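Local atomic coordinates of putative Nitroreductase (Desulfovibrio desulfuricans subsp. desulfuricans str. G20, PDB entry 3E39), a protein that binds flavin mononucleotide and probably acts as an FMN-dependent oxidoreductase of the nitroreductase type. Residues A[13-18]-A[160-165]; A[39-44]-A[105-110]; A[66-71]-A[129-134]; A[96-101]-A[144-149]. All coordinates share one frame; numbering follows the deposited sequence.

Contact 1. Residues A[13-18]-A[160-165]. With FMN (flavin mononucleotide), chain E.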
# COMPACT_ATOMS: atom_id res chain seq x y z
N ARG A 13 3.66 6.71 -10.68
CA ARG A 13 4.71 7.70 -10.65
C ARG A 13 4.23 9.15 -10.47
O ARG A 13 4.92 9.94 -9.83
CB ARG A 13 5.53 7.57 -11.94
CG ARG A 13 6.60 8.63 -12.19
CD ARG A 13 7.66 8.68 -11.11
NE ARG A 13 8.66 9.72 -11.36
CZ ARG A 13 8.50 11.01 -11.06
NH1 ARG A 13 7.38 11.43 -10.50
NH2 ARG A 13 9.47 11.88 -11.34
N GLN A 14 3.08 9.44 -11.04
CA GLN A 14 2.53 10.79 -11.09
C GLN A 14 1.56 11.14 -9.96
O GLN A 14 1.25 12.31 -9.75
CB GLN A 14 1.91 11.00 -12.46
CG GLN A 14 2.97 11.02 -13.57
CD GLN A 14 2.42 10.77 -14.94
OE1 GLN A 14 1.21 10.66 -15.12
NE2 GLN A 14 3.31 10.65 -15.93
N ARG A 15 1.08 10.15 -9.23
CA ARG A 15 0.25 10.42 -8.07
C ARG A 15 1.01 11.32 -7.11
O ARG A 15 2.13 11.00 -6.70
CB ARG A 15 -0.04 9.13 -7.32
CG ARG A 15 -0.79 9.31 -5.99
CD ARG A 15 -0.31 8.29 -4.90
NE ARG A 15 1.14 8.35 -4.74
CZ ARG A 15 1.80 9.22 -3.97
NH1 ARG A 15 1.13 10.14 -3.26
NH2 ARG A 15 3.12 9.20 -3.95
N ARG A 16 0.39 12.42 -6.71
CA ARG A 16 0.99 13.33 -5.76
C ARG A 16 0.05 13.61 -4.59
O ARG A 16 -1.19 13.51 -4.72
CB ARG A 16 1.29 14.70 -6.42
CG ARG A 16 2.37 14.75 -7.50
CD ARG A 16 3.78 14.91 -6.98
NE ARG A 16 4.26 13.74 -6.25
CZ ARG A 16 4.66 12.61 -6.83
NH1 ARG A 16 4.59 12.47 -8.14
NH2 ARG A 16 5.07 11.58 -6.09
N SER A 17 0.63 13.98 -3.46
CA SER A 17 -0.16 14.47 -2.35
C SER A 17 -0.63 15.88 -2.76
O SER A 17 0.18 16.79 -2.96
CB SER A 17 0.64 14.56 -1.06
OG SER A 17 0.94 13.28 -0.55
N ILE A 18 -1.94 16.02 -2.89
CA ILE A 18 -2.59 17.27 -3.25
C ILE A 18 -3.33 17.72 -2.00
O ILE A 18 -4.13 16.96 -1.45
CB ILE A 18 -3.53 17.10 -4.47
CG1 ILE A 18 -2.71 16.65 -5.68
CG2 ILE A 18 -4.27 18.40 -4.80
CD1 ILE A 18 -1.52 17.55 -5.97
N SER A 160 7.26 16.38 -5.43
CA SER A 160 8.01 15.60 -4.45
C SER A 160 9.27 15.08 -5.12
O SER A 160 9.52 15.34 -6.31
CB SER A 160 7.15 14.44 -3.92
OG SER A 160 7.78 13.76 -2.86
N SER A 161 10.04 14.32 -4.35
CA SER A 161 11.29 13.74 -4.83
C SER A 161 11.44 12.36 -4.24
O SER A 161 10.80 12.02 -3.25
CB SER A 161 12.47 14.62 -4.40
OG SER A 161 12.73 14.59 -2.99
N ARG A 162 12.21 11.53 -4.92
CA ARG A 162 12.57 10.23 -4.34
C ARG A 162 14.05 10.02 -4.54
O ARG A 162 14.65 10.54 -5.50
CB ARG A 162 11.81 9.07 -4.99
CG ARG A 162 10.32 9.02 -4.70
CD ARG A 162 9.95 8.76 -3.22
NE ARG A 162 8.49 8.59 -3.18
CZ ARG A 162 7.61 9.59 -3.18
NH1 ARG A 162 8.02 10.85 -3.12
NH2 ARG A 162 6.30 9.32 -3.19
N ARG A 163 14.64 9.26 -3.63
CA ARG A 163 16.04 8.84 -3.74
C ARG A 163 16.16 7.91 -4.95
O ARG A 163 15.17 7.31 -5.38
CB ARG A 163 16.48 8.10 -2.48
CG ARG A 163 16.48 8.95 -1.24
CD ARG A 163 16.97 8.18 -0.03
NE ARG A 163 18.40 7.90 -0.07
CZ ARG A 163 19.03 7.10 0.79
NH1 ARG A 163 18.37 6.49 1.76
NH2 ARG A 163 20.34 6.90 0.68
N PRO A 164 17.36 7.83 -5.56
CA PRO A 164 17.55 6.95 -6.68
C PRO A 164 17.43 5.52 -6.24
O PRO A 164 17.83 5.19 -5.13
CB PRO A 164 19.00 7.22 -7.13
CG PRO A 164 19.42 8.43 -6.45
CD PRO A 164 18.58 8.58 -5.22
N LEU A 165 16.87 4.68 -7.09
CA LEU A 165 16.73 3.24 -6.80
C LEU A 165 18.01 2.64 -6.29
O LEU A 165 18.01 1.78 -5.37
CB LEU A 165 16.29 2.51 -8.07
CG LEU A 165 16.13 1.01 -7.97
CD1 LEU A 165 15.25 0.70 -6.79
CD2 LEU A 165 15.59 0.48 -9.31
N1 FMN E . 1.00 14.85 4.36
C2 FMN E . 0.53 15.90 5.12
O2 FMN E . 0.42 17.02 4.66
N3 FMN E . 0.13 15.68 6.42
C4 FMN E . 0.21 14.45 7.03
O4 FMN E . -0.36 14.28 8.13
C4A FMN E . 0.70 13.38 6.28
N5 FMN E . 0.77 12.14 6.86
C5A FMN E . 1.24 11.04 6.12
C6 FMN E . 1.33 9.79 6.75
C7 FMN E . 1.78 8.68 6.03
C7M FMN E . 2.04 7.39 6.75
C8 FMN E . 2.16 8.84 4.68
C8M FMN E . 2.62 7.65 3.87
C9 FMN E . 2.09 10.10 4.08
C9A FMN E . 1.62 11.22 4.80
N10 FMN E . 1.54 12.51 4.20
C10 FMN E . 1.08 13.59 4.94
C1' FMN E . 1.97 12.75 2.80
C2' FMN E . 3.50 12.76 2.65
O2' FMN E . 4.03 13.98 3.15
C3' FMN E . 3.85 12.59 1.18
O3' FMN E . 3.35 11.35 0.74
C4' FMN E . 5.36 12.61 0.93
O4' FMN E . 5.87 13.88 1.29
C5' FMN E . 5.69 12.35 -0.52
O5' FMN E . 4.91 13.16 -1.37
P FMN E . 3.97 12.62 -2.55
O1P FMN E . 2.79 11.92 -1.88
O2P FMN E . 3.55 13.81 -3.40
O3P FMN E . 4.80 11.63 -3.32
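Two arginine side chains from distant parts of the chain, Arg15 and Arg162, bring their NH2 atoms within 3.3 Å of each other, and the guanidinium of Arg16 stands close by. The phosphate of FMN explains the gathering: its oxygen O3P accepts from all three, so the charges are joined through a shared anion. Arg162 NH2 reaches O3P at 2.8 Å with an N-H...O angle of 166°, Arg16 NH2 does so at 2.8 Å, and Arg15 NH2 at 3.0 Å. Other N-H groups of Arg15, Arg16 and Ser17 take the remaining two oxygens. Arg15 NH1 points almost straight at O1P, which also takes Ser17 OG at 2.7 Å, while Arg16 NE and the backbone N of Ser17 both bind O2P. This is the phosphate site of the nitroreductase fold, built where helix 7-14 gives way to loop and completed by the loop that follows strand 143-152. Arginine suits it because one flat group offers several N-H bonds in a plane. Arg16 curls back, bent at chi2 (-85°) and chi3 (68°), letting NH1 donate to Arg13 O at 3.1 Å while NE and NH2 face the phosphate. Arg162 is steadied similarly: NH1 donates to Ser161 O at 3.0 Å, from well above the carbonyl plane, and makes a weak bond to Ser160 OG. Ser160 is small enough to bring its CB to 3.8 Å from Arg16 NE beside the ester end of the phosphate. Arg162 also donates to the carbonyls of Trp40 and Ala41 of the second subunit, placing the site at the dimer interface.

Contact 2. Residues A[39-44]-A[105-110]. With FMN (flavin mononucleotide), chain G.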
# COMPACT_ATOMS: atom_id res chain seq x y z
N ILE A 39 -11.26 -1.60 -0.62
CA ILE A 39 -11.62 -2.93 -0.12
C ILE A 39 -10.95 -4.05 -0.92
O ILE A 39 -10.78 -5.17 -0.40
CB ILE A 39 -13.14 -3.15 -0.03
CG1 ILE A 39 -13.78 -3.28 -1.39
CG2 ILE A 39 -13.83 -2.03 0.80
CD1 ILE A 39 -15.27 -3.75 -1.28
N TRP A 40 -10.54 -3.75 -2.15
CA TRP A 40 -9.86 -4.72 -3.02
C TRP A 40 -8.33 -4.79 -2.84
O TRP A 40 -7.66 -5.59 -3.48
CB TRP A 40 -10.29 -4.59 -4.49
CG TRP A 40 -11.62 -5.29 -4.68
CD1 TRP A 40 -12.86 -4.73 -4.57
CD2 TRP A 40 -11.83 -6.70 -4.84
NE1 TRP A 40 -13.82 -5.69 -4.73
CE2 TRP A 40 -13.21 -6.91 -4.89
CE3 TRP A 40 -10.98 -7.79 -4.99
CZ2 TRP A 40 -13.76 -8.17 -5.06
CZ3 TRP A 40 -11.51 -9.03 -5.15
CH2 TRP A 40 -12.90 -9.22 -5.18
N ALA A 41 -7.79 -3.97 -1.94
CA ALA A 41 -6.41 -4.16 -1.53
C ALA A 41 -6.32 -5.53 -0.86
O ALA A 41 -7.31 -6.03 -0.29
CB ALA A 41 -5.98 -3.06 -0.54
N PRO A 42 -5.16 -6.18 -0.92
CA PRO A 42 -4.99 -7.48 -0.27
C PRO A 42 -4.86 -7.38 1.27
O PRO A 42 -4.59 -6.32 1.82
CB PRO A 42 -3.68 -7.99 -0.87
CG PRO A 42 -2.90 -6.71 -1.13
CD PRO A 42 -3.93 -5.75 -1.62
N SER A 43 -5.10 -8.50 1.95
CA SER A 43 -4.92 -8.59 3.37
C SER A 43 -4.48 -10.01 3.69
O SER A 43 -4.82 -10.97 2.97
CB SER A 43 -6.20 -8.23 4.13
OG SER A 43 -7.25 -9.17 3.91
N GLY A 44 -3.73 -10.17 4.76
CA GLY A 44 -3.36 -11.51 5.21
C GLY A 44 -4.62 -12.34 5.49
O GLY A 44 -5.62 -11.84 6.03
N VAL A 105 -4.98 2.24 1.65
CA VAL A 105 -4.83 3.70 1.46
C VAL A 105 -4.20 3.97 0.07
O VAL A 105 -4.68 4.79 -0.67
CB VAL A 105 -4.07 4.39 2.61
CG1 VAL A 105 -3.79 5.86 2.29
CG2 VAL A 105 -4.77 4.27 3.99
N GLN A 106 -3.13 3.26 -0.28
CA GLN A 106 -2.47 3.46 -1.55
C GLN A 106 -3.40 3.23 -2.73
O GLN A 106 -3.41 4.04 -3.65
CB GLN A 106 -1.22 2.56 -1.67
CG GLN A 106 -0.38 2.85 -2.93
CD GLN A 106 0.21 4.28 -3.00
OE1 GLN A 106 0.26 5.02 -2.01
NE2 GLN A 106 0.74 4.62 -4.18
N ASN A 107 -4.21 2.17 -2.70
CA ASN A 107 -5.20 1.93 -3.74
C ASN A 107 -6.16 3.10 -3.87
O ASN A 107 -6.50 3.50 -4.97
CB ASN A 107 -6.02 0.68 -3.45
CG ASN A 107 -5.41 -0.59 -3.98
OD1 ASN A 107 -4.34 -0.58 -4.61
ND2 ASN A 107 -6.12 -1.70 -3.76
N MSE A 108 -6.61 3.62 -2.74
CA MSE A 108 -7.52 4.75 -2.73
C MSE A 108 -6.90 6.03 -3.29
O MSE A 108 -7.55 6.77 -4.02
CB MSE A 108 -8.13 4.94 -1.34
CG MSE A 108 -9.10 3.80 -1.02
SE MSE A 108 -10.17 4.06 0.52
CE MSE A 108 -8.67 3.78 1.85
N LEU A 109 -5.62 6.27 -3.00
CA LEU A 109 -4.89 7.43 -3.53
C LEU A 109 -4.72 7.29 -5.06
O LEU A 109 -4.85 8.28 -5.80
CB LEU A 109 -3.51 7.57 -2.86
CG LEU A 109 -3.46 7.94 -1.38
CD1 LEU A 109 -1.98 8.01 -0.95
CD2 LEU A 109 -4.28 9.22 -1.11
N LEU A 110 -4.40 6.07 -5.53
CA LEU A 110 -4.28 5.80 -6.96
C LEU A 110 -5.66 5.95 -7.64
O LEU A 110 -5.78 6.52 -8.73
CB LEU A 110 -3.70 4.41 -7.20
CG LEU A 110 -2.22 4.26 -6.80
CD1 LEU A 110 -1.73 2.79 -6.90
CD2 LEU A 110 -1.32 5.18 -7.67
N1 FMN G . -0.43 -15.36 0.38
C2 FMN G . 0.29 -16.52 0.52
O2 FMN G . 0.09 -17.41 -0.27
N3 FMN G . 1.24 -16.69 1.50
C4 FMN G . 1.53 -15.70 2.40
O4 FMN G . 2.58 -15.77 3.05
C4A FMN G . 0.82 -14.52 2.29
N5 FMN G . 1.08 -13.50 3.17
C5A FMN G . 0.39 -12.31 3.04
C6 FMN G . 0.66 -11.31 3.95
C7 FMN G . 0.00 -10.09 3.85
C7M FMN G . 0.24 -9.01 4.87
C8 FMN G . -0.94 -9.86 2.85
C8M FMN G . -1.48 -8.46 2.59
C9 FMN G . -1.23 -10.87 1.96
C9A FMN G . -0.57 -12.12 2.05
N10 FMN G . -0.83 -13.17 1.14
C10 FMN G . -0.14 -14.34 1.27
C1' FMN G . -1.80 -13.03 0.01
C2' FMN G . -3.24 -13.06 0.54
O2' FMN G . -3.59 -14.37 0.92
C3' FMN G . -4.18 -12.46 -0.50
O3' FMN G . -3.91 -11.11 -0.73
C4' FMN G . -5.66 -12.61 -0.11
O4' FMN G . -5.99 -13.99 -0.03
C5' FMN G . -6.57 -11.99 -1.15
O5' FMN G . -6.31 -12.52 -2.45
P FMN G . -5.94 -11.56 -3.65
O1P FMN G . -6.03 -12.36 -4.93
O2P FMN G . -4.55 -11.03 -3.37
O3P FMN G . -6.92 -10.42 -3.71
O HOH W 1 -5.93 -4.49 -5.25
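Van der Waals packing of Ala41 against the side-chain amide of Asn107 makes the direct contact between 39-44 and 105-110. The nitrogen end of the amide comes in over Ala41, with Asn107 ND2 3.3 Å from Ala41 CA and 3.5 Å from Ala41 CB. Alanine fits here because a small methyl directed at the helix allows this close approach.

The polar links are indirect. A water accepts from Asn107 ND2 at 3.2 Å and lies 2.7 Å from Trp40 O, bridging helix and loop. ND2 also donates to Ala37 O in helix 28-39, and OD1 accepts from Gln106 NE2 of the second subunit, so both ends of this buried amide are engaged. Asparagine, donor at one end and acceptor at the other, can serve both a neighbouring helix and the dimer partner.

Beyond the contact the loop runs on to flavin: Pro42 CB approaches FMN O3' at 3.1 Å, and Gly44 N lies 3.4 Å from C8 of the dimethylbenzene ring. The phosphate of this FMN is held by arginines of the second subunit, an arrangement characteristic of nitroreductase-family dimers, whose flavin sites are built at the subunit interface.

Contact 3. Residues A[66-71]-A[129-134]. With FMN (flavin mononucleotide), chain E.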
# COMPACT_ATOMS: atom_id res chain seq x y z
N ALA A 66 -10.90 18.66 12.46
CA ALA A 66 -10.00 19.83 12.38
C ALA A 66 -9.44 20.22 13.74
O ALA A 66 -8.31 20.69 13.83
CB ALA A 66 -10.70 21.02 11.73
N ALA A 67 -10.22 20.03 14.79
CA ALA A 67 -9.74 20.37 16.14
C ALA A 67 -8.72 19.38 16.70
O ALA A 67 -8.17 19.62 17.77
CB ALA A 67 -10.92 20.49 17.13
N HIS A 68 -8.48 18.26 16.02
CA HIS A 68 -7.58 17.22 16.51
C HIS A 68 -6.42 16.93 15.56
O HIS A 68 -5.86 15.82 15.56
CB HIS A 68 -8.35 15.93 16.83
CG HIS A 68 -9.33 16.07 17.97
ND1 HIS A 68 -8.98 15.85 19.28
CD2 HIS A 68 -10.65 16.38 17.97
CE1 HIS A 68 -10.04 16.05 20.05
NE2 HIS A 68 -11.06 16.39 19.28
N THR A 69 -6.07 17.95 14.79
CA THR A 69 -4.96 17.92 13.85
C THR A 69 -4.31 19.29 13.66
O THR A 69 -4.97 20.34 13.75
CB THR A 69 -5.37 17.38 12.43
OG1 THR A 69 -4.21 17.27 11.59
CG2 THR A 69 -6.42 18.27 11.73
N ARG A 70 -3.01 19.28 13.44
CA ARG A 70 -2.33 20.49 13.03
C ARG A 70 -2.53 20.80 11.55
O ARG A 70 -2.18 21.88 11.08
CB ARG A 70 -0.86 20.40 13.41
CG ARG A 70 -0.69 20.51 14.92
CD ARG A 70 0.77 20.62 15.31
NE ARG A 70 0.94 21.08 16.70
CZ ARG A 70 0.82 20.31 17.78
NH1 ARG A 70 0.49 19.03 17.68
NH2 ARG A 70 1.01 20.83 18.98
N TYR A 71 -3.13 19.85 10.81
CA TYR A 71 -3.41 20.05 9.39
C TYR A 71 -4.87 20.41 9.14
O TYR A 71 -5.52 19.88 8.23
CB TYR A 71 -3.02 18.82 8.60
CG TYR A 71 -1.55 18.54 8.65
CD1 TYR A 71 -0.68 19.09 7.72
CD2 TYR A 71 -1.01 17.71 9.64
CE1 TYR A 71 0.67 18.84 7.76
CE2 TYR A 71 0.35 17.46 9.69
CZ TYR A 71 1.18 18.04 8.73
OH TYR A 71 2.51 17.82 8.73
N ALA A 129 -5.77 9.79 18.15
CA ALA A 129 -6.85 8.80 18.16
C ALA A 129 -7.61 8.66 19.48
O ALA A 129 -8.82 8.52 19.47
CB ALA A 129 -6.29 7.40 17.76
N ALA A 130 -6.90 8.64 20.60
CA ALA A 130 -7.53 8.39 21.92
C ALA A 130 -8.65 9.37 22.28
O ALA A 130 -9.62 9.00 22.92
CB ALA A 130 -6.43 8.39 23.04
N THR A 131 -8.48 10.61 21.87
CA THR A 131 -9.44 11.68 22.11
C THR A 131 -10.35 11.86 20.91
O THR A 131 -11.56 12.04 21.06
CB THR A 131 -8.71 12.99 22.48
OG1 THR A 131 -7.79 13.37 21.46
CG2 THR A 131 -7.95 12.81 23.79
N LEU A 132 -9.80 11.78 19.71
CA LEU A 132 -10.62 11.95 18.51
C LEU A 132 -11.71 10.88 18.31
O LEU A 132 -12.84 11.22 18.00
CB LEU A 132 -9.72 12.05 17.26
CG LEU A 132 -10.38 12.17 15.88
CD1 LEU A 132 -11.31 13.39 15.76
CD2 LEU A 132 -9.27 12.19 14.83
N LEU A 133 -11.40 9.60 18.49
CA LEU A 133 -12.39 8.55 18.23
C LEU A 133 -13.64 8.69 19.10
O LEU A 133 -14.75 8.69 18.57
CB LEU A 133 -11.75 7.15 18.29
CG LEU A 133 -11.30 6.62 16.91
CD1 LEU A 133 -10.29 7.58 16.20
CD2 LEU A 133 -10.74 5.18 16.99
N PRO A 134 -13.46 8.79 20.43
CA PRO A 134 -14.65 9.00 21.28
C PRO A 134 -15.47 10.25 20.85
O PRO A 134 -16.71 10.21 20.91
CB PRO A 134 -14.05 9.17 22.68
CG PRO A 134 -12.78 8.43 22.64
CD PRO A 134 -12.24 8.65 21.24
N1 FMN E . 1.00 14.85 4.36
C2 FMN E . 0.53 15.90 5.12
O2 FMN E . 0.42 17.02 4.66
N3 FMN E . 0.13 15.68 6.42
C4 FMN E . 0.21 14.45 7.03
O4 FMN E . -0.36 14.28 8.13
C4A FMN E . 0.70 13.38 6.28
N5 FMN E . 0.77 12.14 6.86
C5A FMN E . 1.24 11.04 6.12
C6 FMN E . 1.33 9.79 6.75
C7 FMN E . 1.78 8.68 6.03
C7M FMN E . 2.04 7.39 6.75
C8 FMN E . 2.16 8.84 4.68
C8M FMN E . 2.62 7.65 3.87
C9 FMN E . 2.09 10.10 4.08
C9A FMN E . 1.62 11.22 4.80
N10 FMN E . 1.54 12.51 4.20
C10 FMN E . 1.08 13.59 4.94
C1' FMN E . 1.97 12.75 2.80
C2' FMN E . 3.50 12.76 2.65
O2' FMN E . 4.03 13.98 3.15
C3' FMN E . 3.85 12.59 1.18
O3' FMN E . 3.35 11.35 0.74
C4' FMN E . 5.36 12.61 0.93
O4' FMN E . 5.87 13.88 1.29
C5' FMN E . 5.69 12.35 -0.52
O5' FMN E . 4.91 13.16 -1.37
P FMN E . 3.97 12.62 -2.55
O1P FMN E . 2.79 11.92 -1.88
O2P FMN E . 3.55 13.81 -3.40
O3P FMN E . 4.80 11.63 -3.32
O HOH W 2 -6.52 15.64 20.22
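His68 lays one face of its imidazole over the backbone and side chain of Leu132. The CA of Leu132 sits 4.3 Å from the ring centroid and only 6° off its normal, a CH-pi contact, and the CD1 branch reaches His68 CD2 at 3.8 Å. Leucine suits this place: its CB and CD1 lie against the imidazole, while the side chain also packs on Ile64 and Leu65 of helix 61-66 and on Phe145 of strand 143-152. A chi1 of 177°, CG anti to the backbone N, combined with a chi2 of 58° places CD1 against the CB-CG-CD2 side of His68. Thr131 also lies near the ring, its OG1 3.5 Å from His68 ND1. A water joins the two more closely, 2.6 Å from ND1, where it lies in the ring plane, and 2.9 Å from Thr131 OG1. The threonine hydroxyl is further bonded to Gln128 O.

The next shell holds the loop that carries His68. A type I turn runs from Ala66, the last residue of helix 61-66, to Thr69, and Gln128 NE2 bonds to His68 O. Thr69 OG1 accepts from Tyr71 N at 2.9 Å in an ST turn and also bonds to Glu124, whose carboxylate takes Arg70 N as well. Tyr71, at the N-cap of helix 72-77, then sets its ring face over the pyrimidine end of FMN, with N3 3.4 Å above the ring plane near its centre.

Histidine thus works on two fronts, its flat face meeting hydrocarbon and its ND1 edge meeting water. This amphipathic chemistry suits a partly exposed seam between helix 129-135 and the loop leading to the flavin.

Contact 4. Residues A[96-101]-A[144-149]. With ACT (acetate ion), chain C.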
# COMPACT_ATOMS: atom_id res chain seq x y z
N LYS A 96 1.47 -6.71 9.93
CA LYS A 96 0.89 -7.09 8.63
C LYS A 96 -0.45 -6.41 8.33
O LYS A 96 -0.76 -6.13 7.17
CB LYS A 96 0.81 -8.61 8.50
CG LYS A 96 2.21 -9.25 8.49
CD LYS A 96 2.12 -10.75 8.35
CE LYS A 96 3.09 -11.43 9.22
NZ LYS A 96 3.06 -12.89 9.05
N ASP A 97 -1.24 -6.16 9.36
CA ASP A 97 -2.54 -5.50 9.18
C ASP A 97 -2.34 -3.99 8.98
O ASP A 97 -3.08 -3.35 8.21
CB ASP A 97 -3.49 -5.85 10.34
CG ASP A 97 -4.03 -7.27 10.25
OD1 ASP A 97 -4.29 -7.76 9.13
OD2 ASP A 97 -4.19 -7.89 11.31
N HIS A 98 -1.32 -3.42 9.64
CA HIS A 98 -0.95 -2.02 9.33
C HIS A 98 -0.50 -1.94 7.85
O HIS A 98 -0.87 -0.99 7.13
CB HIS A 98 0.13 -1.46 10.25
CG HIS A 98 -0.35 -1.22 11.65
ND1 HIS A 98 -1.45 -0.44 11.94
CD2 HIS A 98 0.14 -1.65 12.84
CE1 HIS A 98 -1.64 -0.43 13.25
NE2 HIS A 98 -0.70 -1.16 13.82
N GLN A 99 0.28 -2.93 7.40
CA GLN A 99 0.73 -2.96 6.00
C GLN A 99 -0.48 -3.05 5.07
O GLN A 99 -0.57 -2.33 4.06
CB GLN A 99 1.66 -4.15 5.73
CG GLN A 99 3.01 -4.09 6.42
CD GLN A 99 3.77 -5.40 6.29
OE1 GLN A 99 3.18 -6.44 6.01
NE2 GLN A 99 5.09 -5.37 6.56
N ALA A 100 -1.45 -3.86 5.45
CA ALA A 100 -2.67 -3.99 4.64
C ALA A 100 -3.43 -2.67 4.58
O ALA A 100 -3.96 -2.32 3.52
CB ALA A 100 -3.56 -5.05 5.17
N ALA A 101 -3.47 -1.93 5.70
CA ALA A 101 -4.13 -0.62 5.76
C ALA A 101 -3.41 0.32 4.80
O ALA A 101 -4.04 1.07 4.08
CB ALA A 101 -4.17 -0.06 7.17
N SER A 144 -8.67 0.57 15.42
CA SER A 144 -7.37 1.20 15.36
C SER A 144 -7.45 2.21 14.20
O SER A 144 -7.78 1.82 13.09
CB SER A 144 -6.26 0.18 15.08
OG SER A 144 -5.08 0.85 14.74
N PHE A 145 -7.20 3.48 14.50
CA PHE A 145 -7.29 4.55 13.54
C PHE A 145 -6.00 4.55 12.75
O PHE A 145 -4.94 4.80 13.32
CB PHE A 145 -7.57 5.87 14.28
CG PHE A 145 -7.71 7.08 13.39
CD1 PHE A 145 -8.26 7.01 12.11
CD2 PHE A 145 -7.35 8.34 13.89
CE1 PHE A 145 -8.39 8.15 11.32
CE2 PHE A 145 -7.51 9.48 13.11
CZ PHE A 145 -8.03 9.39 11.83
N GLU A 146 -6.10 4.27 11.44
CA GLU A 146 -4.91 4.14 10.58
C GLU A 146 -4.51 5.37 9.76
O GLU A 146 -3.32 5.65 9.62
CB GLU A 146 -5.12 2.97 9.63
CG GLU A 146 -5.36 1.67 10.31
CD GLU A 146 -4.12 1.18 11.04
OE1 GLU A 146 -3.09 0.92 10.37
OE2 GLU A 146 -4.20 1.08 12.27
N ALA A 147 -5.49 6.08 9.21
CA ALA A 147 -5.21 7.22 8.33
C ALA A 147 -6.48 7.96 7.99
O ALA A 147 -7.56 7.40 8.14
CB ALA A 147 -4.62 6.68 7.00
N ALA A 148 -6.34 9.20 7.52
CA ALA A 148 -7.46 9.95 6.94
C ALA A 148 -7.00 10.34 5.54
O ALA A 148 -5.88 10.74 5.39
CB ALA A 148 -7.79 11.21 7.74
N ILE A 149 -7.85 10.21 4.54
CA ILE A 149 -7.52 10.65 3.19
C ILE A 149 -8.42 11.83 2.93
O ILE A 149 -9.66 11.69 2.99
CB ILE A 149 -7.81 9.62 2.10
CG1 ILE A 149 -7.10 8.31 2.39
CG2 ILE A 149 -7.34 10.14 0.73
CD1 ILE A 149 -7.30 7.29 1.32
C ACT C . 0.77 -14.84 7.10
O ACT C . 1.08 -13.65 6.95
OXT ACT C . 1.33 -15.44 8.02
CH3 ACT C . -0.23 -15.51 6.19
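His98 and Glu146 meet through a short, nearly straight hydrogen bond, ND1 to OE1 at 2.6 Å with an N-H...O angle of 171°. OE1 receives it through its syn lone pair and lies in the imidazole plane; ring and carboxylate are 17° from coplanar. The CG of His98 is anti to its carbonyl carbon, beside the backbone N, which brings the ND1 edge of the ring toward the strand. The glutamate reaches this place by folding up: its CG takes the same position, and a further bend at chi2 (-68°) brings the carboxylate back beside its own strand. There Ser144, two residues earlier, donates its hydroxyl OG to OE2 at 2.6 Å, nearly along the C-O axis. Serine suits the spot, being short and able to donate.

Ala101, one helical turn after His98, lies against the bent glutamate, its CB 3.5 Å from OE1 and 3.8 Å from Glu146 CG. The small methyl allows helix 94-114 to come close to strand 143-152 at this point, where the two segments run nearly parallel. Glu146 and Ala147 form a classic beta bulge against Val84, and across the dimer interface Gln99 NE2 bonds to Glu146 OE1 of the second subunit.

Lys96, a residue of the FMN pocket, is bent at chi3; its NZ meets an acetate, probably from the crystallisation liquor, at 3.0 Å from O, and also bonds to Asn127 and Gly123 of the second subunit.

With donors on both oxygens, the buried carboxylate is well compensated, which would probably favour its anionic form and polarise the imidazole.

How the contacts relate
Contacts 2 and 4 are buried and share helix 94-114, one through a water-bridged amide and methyl packing, the other through a histidine-carboxylate bond; Met108 and Leu109 of contact 2 pack on Ile149 of contact 4. Contacts 1 and 3 lie nearer the surface, about 28 Å apart between centres, yet touch the same FMN, arginines gripping its phosphate and a tyrosine facing its ring. Contact 3 reaches the core through Leu132 and Leu133, which pack on Phe145 of contact 4. Arg15 of contact 1 rests on Gln106 and Leu109 of contact 2. The second subunit reaches contacts 1, 2 and 4, but not contact 3.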